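Local coordinates for protein enterochelin esterase (Salmonella enterica subsp. enterica serovar Typhimurium, PDB 3MGA) that probably hydrolyses the ester bonds of the siderophore enterobactin in its ferric form, helping the bacterium to release the iron it has taken up, at residues E122-R125 against Q126-P129; G210-W213 against A214-P218; T245-R248 against S249-P253; W259-V262 against Q263-L267; I355-Q358 against A359-L363. All coordinates share one frame; numbering follows the deposited sequence.

How the contacts relate
The five contacts are local, each made along or at the end of one helix, and they follow one another in the chain without overlap. Contact 1 closes helix 117-127 in the N-terminal part, against a sheet of four antiparallel strands. Contacts 2 to 5 lie on helices 210-216, 245-251, 256-273 and 354-367 of the esterase part, whose eight-stranded mixed sheet belongs to the alpha/beta-hydrolase fold. Contacts 3 and 4, on successive helices, are the nearest pair by centres, about 17 Å apart; the centres of contacts 1 and 4 are about 37 Å apart. Side chains of contacts 2 and 3 both bond to Asp209, near the probable nucleophile elbow around Ser289.

Contact 1: E122-R125 against Q126-P129; sequences EGWR and QLLP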
loop_
_atom_site.group_PDB
_atom_site.type_symbol
_atom_site.label_atom_id
_atom_site.label_comp_id
_atom_site.label_asym_id
_atom_site.label_seq_id
_atom_site.Cartn_x
_atom_site.Cartn_y
_atom_site.Cartn_z
ATOM N N GLU A 122 12.347 8.801 -13.796
ATOM C CA GLU A 122 12.822 10.156 -14.021
ATOM C C GLU A 122 11.761 10.912 -14.813
ATOM O O GLU A 122 11.291 11.958 -14.385
ATOM C CB GLU A 122 14.160 10.139 -14.774
ATOM C CG GLU A 122 14.802 11.509 -15.001
ATOM C CD GLU A 122 15.220 12.214 -13.710
ATOM O OE1 GLU A 122 15.940 13.234 -13.804
ATOM O OE2 GLU A 122 14.849 11.753 -12.608
ATOM N N GLY A 123 11.364 10.359 -15.953
ATOM C CA GLY A 123 10.340 10.979 -16.791
ATOM C C GLY A 123 9.054 11.251 -16.024
ATOM O O GLY A 123 8.464 12.328 -16.152
ATOM N N TRP A 124 8.624 10.279 -15.218
ATOM C CA TRP A 124 7.401 10.429 -14.422
ATOM C C TRP A 124 7.520 11.445 -13.298
ATOM O O TRP A 124 6.520 12.053 -12.923
ATOM C CB TRP A 124 6.923 9.089 -13.843
ATOM C CG TRP A 124 6.417 8.147 -14.876
ATOM C CD1 TRP A 124 6.981 6.972 -15.260
ATOM C CD2 TRP A 124 5.262 8.328 -15.698
ATOM N NE1 TRP A 124 6.229 6.387 -16.254
ATOM C CE2 TRP A 124 5.168 7.203 -16.541
ATOM C CE3 TRP A 124 4.287 9.326 -15.793
ATOM C CZ2 TRP A 124 4.141 7.047 -17.471
ATOM C CZ3 TRP A 124 3.268 9.173 -16.716
ATOM C CH2 TRP A 124 3.205 8.041 -17.547
ATOM N N ARG A 125 8.719 11.623 -12.747
ATOM C CA ARG A 125 8.913 12.603 -11.675
ATOM C C ARG A 125 8.599 14.024 -12.154
ATOM O O ARG A 125 8.259 14.894 -11.343
ATOM C CB ARG A 125 10.336 12.552 -11.095
ATOM C CG ARG A 125 10.663 11.299 -10.290
ATOM C CD ARG A 125 12.022 11.434 -9.598
ATOM N NE ARG A 125 12.369 10.255 -8.799
ATOM C CZ ARG A 125 13.095 9.219 -9.229
ATOM N NH1 ARG A 125 13.581 9.187 -10.468
ATOM N NH2 ARG A 125 13.341 8.205 -8.407
ATOM N N GLN A 126 8.728 14.257 -13.461
ATOM C CA GLN A 126 8.431 15.573 -14.043
ATOM C C GLN A 126 6.953 15.765 -14.411
ATOM O O GLN A 126 6.494 16.896 -14.545
ATOM C CB GLN A 126 9.339 15.874 -15.254
ATOM C CG GLN A 126 10.728 16.464 -14.903
ATOM C CD GLN A 126 11.579 15.583 -13.995
ATOM O OE1 GLN A 126 11.302 14.401 -13.812
ATOM N NE2 GLN A 126 12.631 16.165 -13.430
ATOM N N LEU A 127 6.205 14.674 -14.549
ATOM C CA LEU A 127 4.783 14.768 -14.910
ATOM C C LEU A 127 3.811 14.567 -13.735
ATOM O O LEU A 127 2.874 15.346 -13.580
ATOM C CB LEU A 127 4.462 13.780 -16.032
ATOM C CG LEU A 127 5.170 14.044 -17.361
ATOM C CD1 LEU A 127 4.909 12.924 -18.350
ATOM C CD2 LEU A 127 4.732 15.385 -17.935
ATOM N N LEU A 128 4.046 13.546 -12.909
ATOM C CA LEU A 128 3.161 13.233 -11.757
ATOM C C LEU A 128 2.714 14.416 -10.888
ATOM O O LEU A 128 1.607 14.389 -10.356
ATOM C CB LEU A 128 3.759 12.126 -10.876
ATOM C CG LEU A 128 3.758 10.715 -11.486
ATOM C CD1 LEU A 128 4.469 9.730 -10.577
ATOM C CD2 LEU A 128 2.339 10.240 -11.768
ATOM N N PRO A 129 3.559 15.449 -10.718
ATOM C CA PRO A 129 3.027 16.563 -9.930
ATOM C C PRO A 129 1.785 17.201 -10.583
ATOM O O PRO A 129 0.986 17.837 -9.889
ATOM C CB PRO A 129 4.194 17.556 -9.886
ATOM C CG PRO A 129 5.410 16.704 -10.007
ATOM C CD PRO A 129 5.016 15.559 -10.920
#
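Trp124 and Leu128, one helical turn apart, meet through the root of the indole side chain: Trp124 CB lies 4.1 Å from Leu128 CD1, so the leucine methyl packs beside the stem of the tryptophan and not on its rings. The indole reaches instead toward Leu127, with CZ3 of Trp124 4.4 Å from CD1 of Leu127, an oblique approach. In Trp124, CG is anti to the carbonyl carbon (chi1 -69°), which swings the rings back alongside the helix. Trp124 O accepts two bonds as the helix runs out: Leu128 N at 2.9 Å lies nearly in line with the carbonyl, whereas Leu127 N, at 3.1 Å, comes in from above the carbonyl plane. A weak bond from Gln126 N to Gly123 O (3.3 Å) belongs to the same tightening, in which the alpha-helix gives way to a 3-10 segment at Leu128 and Pro129. Proline has no N-H to offer, and the ring CD of Pro129 rests 3.3 Å from Arg125 O. On the outer side, the extended chain of Arg125 brings NH1 to 3.6 Å from OE2 of Glu122, a salt bridge one turn back. The inner side of this helix end packs on the sheet that holds strands 52-57 and 92-100: Trp124 meets Tyr56 edge-to-face, and likewise Phe106 of a neighbouring loop, while Leu127 and Leu128 both touch Ile98 of strand 92-100, and Leu127 also reaches Trp54 of strand 52-57.

Contact 2: G210-W213 against A214-P218; sequences GQFW and AENMP
Phe212 and Asn216 cross at about a right angle in the last turn of helix 210-216, a short helix of the alpha/beta-hydrolase fold that ends in a wider, pi-type turn. Asn216 CB sits over one face of the Phe212 ring, 3.8 Å from its centroid, in a CH-pi contact offset toward the rim. The amide beyond it is turned only 21° from the ring plane and is held from outside, ND2 bonding to Arg142 O. The phenyl group lies there because its CG is anti to the backbone N (chi1 -172°), which carries the ring along the helix toward the following turn. Selenomethionine Met217 runs beside both aromatic side chains, pointing the same way as each. Its CB is 3.7 Å from Phe212 CE2. In one of two modelled conformers, Met217 SE also makes what may be oblique Met-aromatic contacts, 5.2 Å from the centroid of the Phe212 ring and 5.3 Å from that of the Trp213 six-membered ring. Trp213 in turn receives Phe212 CD2 over a face of its ring and bonds through NE1 to Gln288 OE1, within the probable nucleophile elbow. Backbone bonding follows the widened turn: Glu215 N reaches Gln211 O at 2.9 Å, but Met217 N skips to Phe212 O, five residues back, also at 2.9 Å. Past the final turn, Pro218 CA makes a CA-H...O contact of 3.3 Å with Trp213 O.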
loop_
_atom_site.group_PDB
_atom_site.type_symbol
_atom_site.label_atom_id
_atom_site.label_comp_id
_atom_site.label_asym_id
_atom_site.label_seq_id
_atom_site.Cartn_x
_atom_site.Cartn_y
_atom_site.Cartn_z
ATOM N N GLY A 210 1.830 5.557 9.785
ATOM C CA GLY A 210 0.604 5.910 10.495
ATOM C C GLY A 210 -0.123 7.125 9.952
ATOM O O GLY A 210 -1.352 7.191 9.999
ATOM N N GLN A 211 0.638 8.093 9.446
ATOM C CA GLN A 211 0.060 9.307 8.891
ATOM C C GLN A 211 -0.934 8.973 7.762
ATOM O O GLN A 211 -2.016 9.559 7.684
ATOM C CB GLN A 211 1.155 10.284 8.421
ATOM C CG GLN A 211 2.011 9.855 7.210
ATOM C CD GLN A 211 2.854 8.591 7.419
ATOM O OE1 GLN A 211 3.116 8.177 8.544
ATOM N NE2 GLN A 211 3.292 7.983 6.312
ATOM N N PHE A 212 -0.580 7.999 6.930
ATOM C CA PHE A 212 -1.421 7.593 5.814
ATOM C C PHE A 212 -2.675 6.881 6.289
ATOM O O PHE A 212 -3.786 7.216 5.869
ATOM C CB PHE A 212 -0.633 6.658 4.891
ATOM C CG PHE A 212 -1.345 6.329 3.618
ATOM C CD1 PHE A 212 -1.187 7.134 2.499
ATOM C CD2 PHE A 212 -2.167 5.221 3.534
ATOM C CE1 PHE A 212 -1.847 6.836 1.326
ATOM C CE2 PHE A 212 -2.820 4.912 2.371
ATOM C CZ PHE A 212 -2.664 5.714 1.262
ATOM N N TRP A 213 -2.497 5.901 7.174
ATOM C CA TRP A 213 -3.620 5.124 7.700
ATOM C C TRP A 213 -4.479 5.900 8.686
ATOM O O TRP A 213 -5.517 5.407 9.117
ATOM C CB TRP A 213 -3.145 3.805 8.326
ATOM C CG TRP A 213 -2.371 2.973 7.361
ATOM C CD1 TRP A 213 -1.039 2.675 7.419
ATOM C CD2 TRP A 213 -2.860 2.392 6.155
ATOM N NE1 TRP A 213 -0.680 1.909 6.342
ATOM C CE2 TRP A 213 -1.779 1.727 5.544
ATOM C CE3 TRP A 213 -4.113 2.365 5.530
ATOM C CZ2 TRP A 213 -1.915 1.028 4.337
ATOM C CZ3 TRP A 213 -4.251 1.675 4.353
ATOM C CH2 TRP A 213 -3.155 1.014 3.759
ATOM N N ALA A 214 -4.047 7.100 9.052
ATOM C CA ALA A 214 -4.826 7.953 9.951
ATOM C C ALA A 214 -5.477 9.122 9.203
ATOM O O ALA A 214 -6.500 9.628 9.640
ATOM C CB ALA A 214 -3.952 8.478 11.094
ATOM N N GLU A 215 -4.904 9.535 8.072
ATOM C CA GLU A 215 -5.435 10.677 7.315
ATOM C C GLU A 215 -5.853 10.387 5.858
ATOM O O GLU A 215 -7.012 10.614 5.491
ATOM C CB GLU A 215 -4.426 11.839 7.367
ATOM C CG GLU A 215 -4.101 12.278 8.818
ATOM C CD GLU A 215 -3.130 13.460 8.925
ATOM O OE1 GLU A 215 -2.460 13.808 7.921
ATOM O OE2 GLU A 215 -3.029 14.033 10.038
ATOM N N ASN A 216 -4.929 9.904 5.030
ATOM C CA ASN A 216 -5.244 9.637 3.614
ATOM C C ASN A 216 -6.272 8.527 3.410
ATOM O O ASN A 216 -7.164 8.630 2.571
ATOM C CB ASN A 216 -3.988 9.272 2.827
ATOM C CG ASN A 216 -2.894 10.299 2.969
ATOM O OD1 ASN A 216 -2.505 10.642 4.076
ATOM N ND2 ASN A 216 -2.357 10.762 1.846
HETATM N N MSE A 217 -6.162 7.481 4.209
HETATM C CA MSE A 217 -7.056 6.351 4.090
HETATM C C MSE A 217 -7.290 5.811 5.502
HETATM O O MSE A 217 -6.719 4.791 5.886
HETATM C CB MSE A 217 -6.383 5.362 3.144
HETATM C CG MSE A 217 -7.165 4.166 2.735
HETATM SE SE MSE A 217 -6.280 3.392 1.173
HETATM C CE MSE A 217 -6.743 4.754 -0.117
ATOM N N PRO A 218 -8.128 6.522 6.289
ATOM C CA PRO A 218 -8.420 6.170 7.701
ATOM C C PRO A 218 -8.839 4.730 7.929
ATOM O O PRO A 218 -9.837 4.272 7.382
ATOM C CB PRO A 218 -9.536 7.153 8.099
ATOM C CG PRO A 218 -9.377 8.303 7.160
ATOM C CD PRO A 218 -8.939 7.677 5.856
#

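Contact 3: T245-R248 against S249-P253; sequences TQHR and SQELP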
loop_
_atom_site.group_PDB
_atom_site.type_symbol
_atom_site.label_atom_id
_atom_site.label_comp_id
_atom_site.label_asym_id
_atom_site.label_seq_id
_atom_site.Cartn_x
_atom_site.Cartn_y
_atom_site.Cartn_z
ATOM N N THR A 245 9.921 11.741 3.925
ATOM C CA THR A 245 10.753 10.822 3.143
ATOM C C THR A 245 12.187 10.699 3.664
ATOM O O THR A 245 12.734 9.599 3.736
ATOM C CB THR A 245 10.753 11.229 1.656
ATOM O OG1 THR A 245 9.411 11.155 1.161
ATOM C CG2 THR A 245 11.639 10.308 0.826
ATOM N N GLN A 246 12.786 11.822 4.030
ATOM C CA GLN A 246 14.144 11.819 4.551
ATOM C C GLN A 246 14.235 10.917 5.789
ATOM O O GLN A 246 15.080 10.037 5.859
ATOM C CB GLN A 246 14.593 13.258 4.874
ATOM C CG GLN A 246 16.045 13.408 5.371
ATOM C CD GLN A 246 16.435 14.876 5.645
ATOM O OE1 GLN A 246 15.620 15.793 5.483
ATOM N NE2 GLN A 246 17.686 15.095 6.061
ATOM N N HIS A 247 13.346 11.117 6.753
ATOM C CA HIS A 247 13.372 10.315 7.975
ATOM C C HIS A 247 12.977 8.869 7.746
ATOM O O HIS A 247 13.633 7.962 8.244
ATOM C CB HIS A 247 12.463 10.919 9.046
ATOM C CG HIS A 247 12.961 12.221 9.593
ATOM N ND1 HIS A 247 12.538 13.444 9.119
ATOM C CD2 HIS A 247 13.846 12.487 10.580
ATOM C CE1 HIS A 247 13.141 14.407 9.794
ATOM N NE2 HIS A 247 13.940 13.853 10.684
ATOM N N ARG A 248 11.905 8.665 6.987
ATOM C CA ARG A 248 11.398 7.336 6.707
ATOM C C ARG A 248 12.456 6.460 6.027
ATOM O O ARG A 248 12.645 5.299 6.398
ATOM C CB ARG A 248 10.134 7.438 5.845
ATOM C CG ARG A 248 9.458 6.112 5.557
ATOM C CD ARG A 248 8.185 6.293 4.739
ATOM N NE ARG A 248 7.505 5.013 4.555
ATOM C CZ ARG A 248 7.733 4.173 3.552
ATOM N NH1 ARG A 248 8.626 4.463 2.613
ATOM N NH2 ARG A 248 7.065 3.030 3.492
ATOM N N SER A 249 13.139 7.022 5.036
ATOM C CA SER A 249 14.174 6.292 4.313
ATOM C C SER A 249 15.393 6.005 5.199
ATOM O O SER A 249 16.187 5.118 4.893
ATOM C CB SER A 249 14.586 7.061 3.055
ATOM O OG SER A 249 13.473 7.229 2.189
ATOM N N GLN A 250 15.533 6.757 6.292
ATOM C CA GLN A 250 16.638 6.570 7.241
ATOM C C GLN A 250 16.249 5.707 8.454
ATOM O O GLN A 250 17.075 4.961 8.976
ATOM C CB GLN A 250 17.120 7.933 7.762
ATOM C CG GLN A 250 17.831 8.805 6.735
ATOM C CD GLN A 250 18.168 10.211 7.262
ATOM O OE1 GLN A 250 17.444 10.782 8.098
ATOM N NE2 GLN A 250 19.253 10.780 6.751
ATOM N N GLU A 251 14.995 5.805 8.891
ATOM C CA GLU A 251 14.538 5.097 10.097
ATOM C C GLU A 251 13.896 3.729 9.897
ATOM O O GLU A 251 13.988 2.888 10.782
ATOM C CB GLU A 251 13.581 6.005 10.896
ATOM C CG GLU A 251 14.251 7.296 11.392
ATOM C CD GLU A 251 13.299 8.265 12.088
ATOM O OE1 GLU A 251 12.063 8.177 11.888
ATOM O OE2 GLU A 251 13.803 9.133 12.834
ATOM N N LEU A 252 13.249 3.504 8.757
ATOM C CA LEU A 252 12.593 2.222 8.506
ATOM C C LEU A 252 13.467 1.106 7.918
ATOM O O LEU A 252 13.286 -0.060 8.280
ATOM C CB LEU A 252 11.341 2.406 7.630
ATOM C CG LEU A 252 10.159 3.177 8.233
ATOM C CD1 LEU A 252 8.957 3.147 7.270
ATOM C CD2 LEU A 252 9.752 2.598 9.574
ATOM N N PRO A 253 14.400 1.431 7.007
ATOM C CA PRO A 253 15.171 0.311 6.457
ATOM C C PRO A 253 16.258 -0.253 7.372
ATOM O O PRO A 253 17.439 0.114 7.270
ATOM C CB PRO A 253 15.769 0.885 5.170
ATOM C CG PRO A 253 15.779 2.304 5.343
ATOM C CD PRO A 253 14.630 2.670 6.252
HETATM O O HOH W 1 10.939 6.620 2.430
#
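Arg248 lays its extended chain across the Leu252 side chain, so that Leu252 CD1 touches Arg248 CG at 3.5 Å and covers one face of the guanidinium, 3.6 Å from Arg248 NE. Because CG is anti to the backbone N (chi1 -176°) and every later bond up to NE is also extended, the arginine reaches well out from the helix. Its charged end has its strongest partner outside this turn, Asp209, in a salt bridge through NE; the arginine side chain also touches Ser289 of the probable nucleophile elbow. Arg248 NH1 donates to a glycerol probably from the crystallisation liquor and, in the guanidinium plane, to a water 3.2 Å away. In the modelled conformer of Ser249 the water also hydrogen-bonds to OG (2.6 Å). Helix 245-251 follows strand 236-240 of the alpha/beta-hydrolase sheet, and in it His247 O accepts two backbone bonds, from Glu251 N almost straight on and from Gln250 N, 3.0 Å away, above the carbonyl plane. Side chains one turn apart repeat the pairing: His247 and Glu251 run side by side with imidazole and carboxylate planes 55° apart, CD2 of His247 4.0 Å from OE2 of Glu251. Their polar ends are fixed elsewhere, ND1 of the histidine by Asp244 and the carboxylate by Arg187 and Asn185. Farther along, Pro253 CD rests 3.3 Å from Arg248 O.

Contact 4: W259-V262 against Q263-L267; sequences WLAV and QQELL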
loop_
_atom_site.group_PDB
_atom_site.type_symbol
_atom_site.label_atom_id
_atom_site.label_comp_id
_atom_site.label_asym_id
_atom_site.label_seq_id
_atom_site.Cartn_x
_atom_site.Cartn_y
_atom_site.Cartn_z
ATOM N N TRP A 259 13.476 0.934 16.411
ATOM C CA TRP A 259 12.808 -0.089 17.220
ATOM C C TRP A 259 13.229 -0.107 18.679
ATOM O O TRP A 259 12.422 -0.467 19.536
ATOM C CB TRP A 259 12.940 -1.463 16.573
ATOM C CG TRP A 259 12.135 -1.527 15.335
ATOM C CD1 TRP A 259 12.590 -1.520 14.053
ATOM C CD2 TRP A 259 10.708 -1.513 15.259
ATOM N NE1 TRP A 259 11.533 -1.550 13.182
ATOM C CE2 TRP A 259 10.365 -1.543 13.898
ATOM C CE3 TRP A 259 9.687 -1.504 16.216
ATOM C CZ2 TRP A 259 9.042 -1.572 13.462
ATOM C CZ3 TRP A 259 8.378 -1.528 15.788
ATOM C CH2 TRP A 259 8.065 -1.557 14.418
ATOM N N LEU A 260 14.475 0.269 18.965
ATOM C CA LEU A 260 14.916 0.372 20.351
ATOM C C LEU A 260 14.103 1.488 20.995
ATOM O O LEU A 260 13.552 1.314 22.070
ATOM C CB LEU A 260 16.409 0.689 20.456
ATOM C CG LEU A 260 17.407 -0.428 20.162
ATOM C CD1 LEU A 260 18.806 0.129 20.084
ATOM C CD2 LEU A 260 17.318 -1.553 21.217
ATOM N N ALA A 261 14.027 2.627 20.309
ATOM C CA ALA A 261 13.292 3.790 20.786
ATOM C C ALA A 261 11.813 3.496 21.029
ATOM O O ALA A 261 11.246 3.951 22.024
ATOM C CB ALA A 261 13.433 4.942 19.781
ATOM N N VAL A 262 11.186 2.760 20.106
ATOM C CA VAL A 262 9.779 2.395 20.235
ATOM C C VAL A 262 9.516 1.574 21.504
ATOM O O VAL A 262 8.515 1.780 22.198
ATOM C CB VAL A 262 9.289 1.607 18.993
ATOM C CG1 VAL A 262 8.013 0.832 19.291
ATOM C CG2 VAL A 262 9.118 2.546 17.792
ATOM N N GLN A 263 10.429 0.668 21.827
ATOM C CA GLN A 263 10.256 -0.189 23.000
ATOM C C GLN A 263 10.565 0.498 24.338
ATOM O O GLN A 263 9.829 0.318 25.313
ATOM C CB GLN A 263 11.128 -1.430 22.860
ATOM C CG GLN A 263 10.828 -2.227 21.615
ATOM C CD GLN A 263 11.764 -3.388 21.438
ATOM O OE1 GLN A 263 11.850 -4.267 22.295
ATOM N NE2 GLN A 263 12.451 -3.423 20.299
ATOM N N GLN A 264 11.642 1.284 24.367
ATOM C CA GLN A 264 12.101 1.965 25.587
ATOM C C GLN A 264 11.396 3.287 25.908
ATOM O O GLN A 264 11.286 3.676 27.075
ATOM C CB GLN A 264 13.607 2.243 25.470
ATOM C CG GLN A 264 14.480 0.994 25.314
ATOM C CD GLN A 264 15.928 1.333 24.983
ATOM O OE1 GLN A 264 16.222 2.404 24.442
ATOM N NE2 GLN A 264 16.834 0.407 25.278
ATOM N N GLU A 265 10.920 3.967 24.875
ATOM C CA GLU A 265 10.286 5.267 25.031
ATOM C C GLU A 265 8.781 5.277 24.734
ATOM O O GLU A 265 7.994 5.720 25.568
ATOM C CB GLU A 265 10.961 6.260 24.080
ATOM C CG GLU A 265 12.485 6.372 24.216
ATOM C CD GLU A 265 13.127 7.101 23.036
ATOM O OE1 GLU A 265 12.437 7.327 22.014
ATOM O OE2 GLU A 265 14.327 7.432 23.120
ATOM N N LEU A 266 8.390 4.785 23.555
ATOM C CA LEU A 266 6.991 4.832 23.112
ATOM C C LEU A 266 6.021 3.877 23.812
ATOM O O LEU A 266 5.012 4.321 24.360
ATOM C CB LEU A 266 6.907 4.618 21.592
ATOM C CG LEU A 266 5.511 4.707 20.970
ATOM C CD1 LEU A 266 4.901 6.083 21.223
ATOM C CD2 LEU A 266 5.548 4.392 19.480
ATOM N N LEU A 267 6.315 2.579 23.787
ATOM C CA LEU A 267 5.434 1.580 24.401
ATOM C C LEU A 267 5.097 1.826 25.867
ATOM O O LEU A 267 3.964 1.559 26.281
ATOM C CB LEU A 267 5.983 0.154 24.221
ATOM C CG LEU A 267 6.052 -0.376 22.780
ATOM C CD1 LEU A 267 6.274 -1.888 22.794
ATOM C CD2 LEU A 267 4.788 -0.063 22.013
#
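Gln263 brings its amide to Trp259 O, which accepts from two donors of the same residue: side-chain NE2 at 3.1 Å and backbone N at 3.2 Å, reaching the oxygen from opposite faces of the carbonyl plane. The NE2 bond is bent (N-H...O 139°). With CG anti to the carbonyl carbon (chi1 -58°), the glutamine chain runs back along the helix to that oxygen. Other backbone bonds show where the helix widens. Gln264 N donates to Leu260 O in the usual way at 3.0 Å, but Ala261 O is shared between Glu265 N (2.9 Å) and, weakly, Leu266 N, and Leu267 N goes to Val262 O, five residues back, at 2.8 Å. This is a pi-type turn inside helix 256-273, which packs on the mixed sheet of the alpha/beta-hydrolase fold beside strands 174-180 and 236-240. Among the apolar contacts, Val262 and Leu266 face the sheet: Val262 CG1 lies 4.3 Å from Leu266 CD2, and both residues touch Trp178 of strand 174-180 and Ile240 of strand 236-240. Val262 CG1 also meets Leu267 CG, at 4.2 Å. Glu265, Gln264 and Trp259 have their main polar partners outside the contact. The Glu265 carboxylate passes Ala261 CB, with OE1 3.4 Å away, on its way to Ser180 OG through OE1 and Arg182 N through OE2; Gln264 OE1 also accepts from Arg182. Trp259 NE1 bonds to Ser294 OG of helix 290-301, and its indole packs edge-to-face with Phe306.

Contact 5: I355-Q358 against A359-L363; sequences IVFQ and ANQAL
Asn360 turns its side chain back to Val356, so that Val356 O is gripped twice by one residue in helix 354-367, the crossover helix of the beta-alpha-beta unit between strands 344-350 and 373-379. Asn360 N bonds to Val356 O at 2.9 Å, nearly in line with the carbonyl. Asn360 ND2 reaches the same oxygen, also at 2.9 Å and almost straight (168°), but from above the carbonyl plane. The acceptor lies in the amide plane of the asparagine, so the N-H is well directed; its CG, anti to the carbonyl carbon (chi1 -79°), carries the amide back alongside the valine. ND2 is also bonded to Gly314 O, and these two acceptors together probably fix the rotation of the buried amide. Ordinary i to i+4 bonds satisfy the other carbonyls of this turn: Ala359 N to Ile355 O, Gln361 N to Phe357 O and Ala362 N to Gln358 O. Gln358 O takes a second, weak bond from Gln361 N. The Phe357 ring crosses the Gln361 side chain obliquely, ring and amide planes 46° apart; the amide lies against Phe357 CE2 through NE2 and CD, with Gln361 CD 3.5 Å from that carbon. Both residues touch Trp376 of strand 373-379. Beside the doubly bonded carbonyl, Val356 CG1 packs 3.5 Å from Asn360 ND2.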
loop_
_atom_site.group_PDB
_atom_site.type_symbol
_atom_site.label_atom_id
_atom_site.label_comp_id
_atom_site.label_asym_id
_atom_site.label_seq_id
_atom_site.Cartn_x
_atom_site.Cartn_y
_atom_site.Cartn_z
ATOM N N ILE A 355 9.870 -6.863 -9.300
ATOM C CA ILE A 355 11.074 -6.784 -8.491
ATOM C C ILE A 355 10.739 -7.138 -7.049
ATOM O O ILE A 355 11.347 -8.037 -6.465
ATOM C CB ILE A 355 11.744 -5.392 -8.577
ATOM C CG1 ILE A 355 12.223 -5.122 -10.011
ATOM C CG2 ILE A 355 12.930 -5.308 -7.631
ATOM C CD1 ILE A 355 12.975 -3.803 -10.187
ATOM N N VAL A 356 9.752 -6.444 -6.493
ATOM C CA VAL A 356 9.330 -6.682 -5.120
ATOM C C VAL A 356 8.808 -8.106 -4.953
ATOM O O VAL A 356 9.176 -8.796 -4.011
ATOM C CB VAL A 356 8.262 -5.670 -4.679
ATOM C CG1 VAL A 356 7.710 -6.025 -3.286
ATOM C CG2 VAL A 356 8.839 -4.259 -4.699
ATOM N N PHE A 357 7.971 -8.549 -5.887
ATOM C CA PHE A 357 7.410 -9.897 -5.839
ATOM C C PHE A 357 8.496 -10.982 -5.814
ATOM O O PHE A 357 8.462 -11.894 -4.980
ATOM C CB PHE A 357 6.481 -10.113 -7.025
ATOM C CG PHE A 357 5.773 -11.432 -7.004
ATOM C CD1 PHE A 357 4.641 -11.610 -6.225
ATOM C CD2 PHE A 357 6.221 -12.489 -7.774
ATOM C CE1 PHE A 357 3.985 -12.822 -6.203
ATOM C CE2 PHE A 357 5.560 -13.698 -7.759
ATOM C CZ PHE A 357 4.438 -13.863 -6.974
ATOM N N GLN A 358 9.452 -10.892 -6.730
ATOM C CA GLN A 358 10.546 -11.864 -6.787
ATOM C C GLN A 358 11.363 -11.815 -5.505
ATOM O O GLN A 358 11.786 -12.848 -4.988
ATOM C CB GLN A 358 11.442 -11.605 -7.998
ATOM C CG GLN A 358 10.796 -11.945 -9.337
ATOM C CD GLN A 358 11.678 -11.587 -10.529
ATOM O OE1 GLN A 358 11.869 -12.398 -11.442
ATOM N NE2 GLN A 358 12.249 -10.382 -10.505
ATOM N N ALA A 359 11.575 -10.609 -4.991
ATOM C CA ALA A 359 12.326 -10.432 -3.764
ATOM C C ALA A 359 11.607 -11.139 -2.609
ATOM O O ALA A 359 12.241 -11.802 -1.789
ATOM C CB ALA A 359 12.507 -8.959 -3.464
ATOM N N ASN A 360 10.287 -11.003 -2.543
ATOM C CA ASN A 360 9.529 -11.666 -1.478
ATOM C C ASN A 360 9.504 -13.187 -1.584
ATOM O O ASN A 360 9.418 -13.870 -0.563
ATOM C CB ASN A 360 8.114 -11.110 -1.336
ATOM C CG ASN A 360 8.080 -9.797 -0.582
ATOM O OD1 ASN A 360 7.659 -9.756 0.576
ATOM N ND2 ASN A 360 8.567 -8.731 -1.206
ATOM N N GLN A 361 9.584 -13.714 -2.807
ATOM C CA GLN A 361 9.632 -15.166 -3.020
ATOM C C GLN A 361 10.926 -15.733 -2.465
ATOM O O GLN A 361 10.922 -16.752 -1.771
ATOM C CB GLN A 361 9.536 -15.521 -4.503
ATOM C CG GLN A 361 8.161 -15.340 -5.098
ATOM C CD GLN A 361 8.116 -15.742 -6.558
ATOM O OE1 GLN A 361 9.017 -15.417 -7.327
ATOM N NE2 GLN A 361 7.047 -16.433 -6.954
ATOM N N ALA A 362 12.034 -15.077 -2.788
ATOM C CA ALA A 362 13.349 -15.500 -2.306
ATOM C C ALA A 362 13.373 -15.424 -0.787
ATOM O O ALA A 362 13.923 -16.307 -0.127
ATOM C CB ALA A 362 14.448 -14.632 -2.899
ATOM N N LEU A 363 12.773 -14.370 -0.232
ATOM C CA LEU A 363 12.725 -14.218 1.216
ATOM C C LEU A 363 11.950 -15.375 1.822
ATOM O O LEU A 363 12.370 -15.944 2.823
ATOM C CB LEU A 363 12.087 -12.888 1.627
ATOM C CG LEU A 363 11.937 -12.695 3.142
ATOM C CD1 LEU A 363 13.276 -12.906 3.853
ATOM C CD2 LEU A 363 11.370 -11.342 3.458
#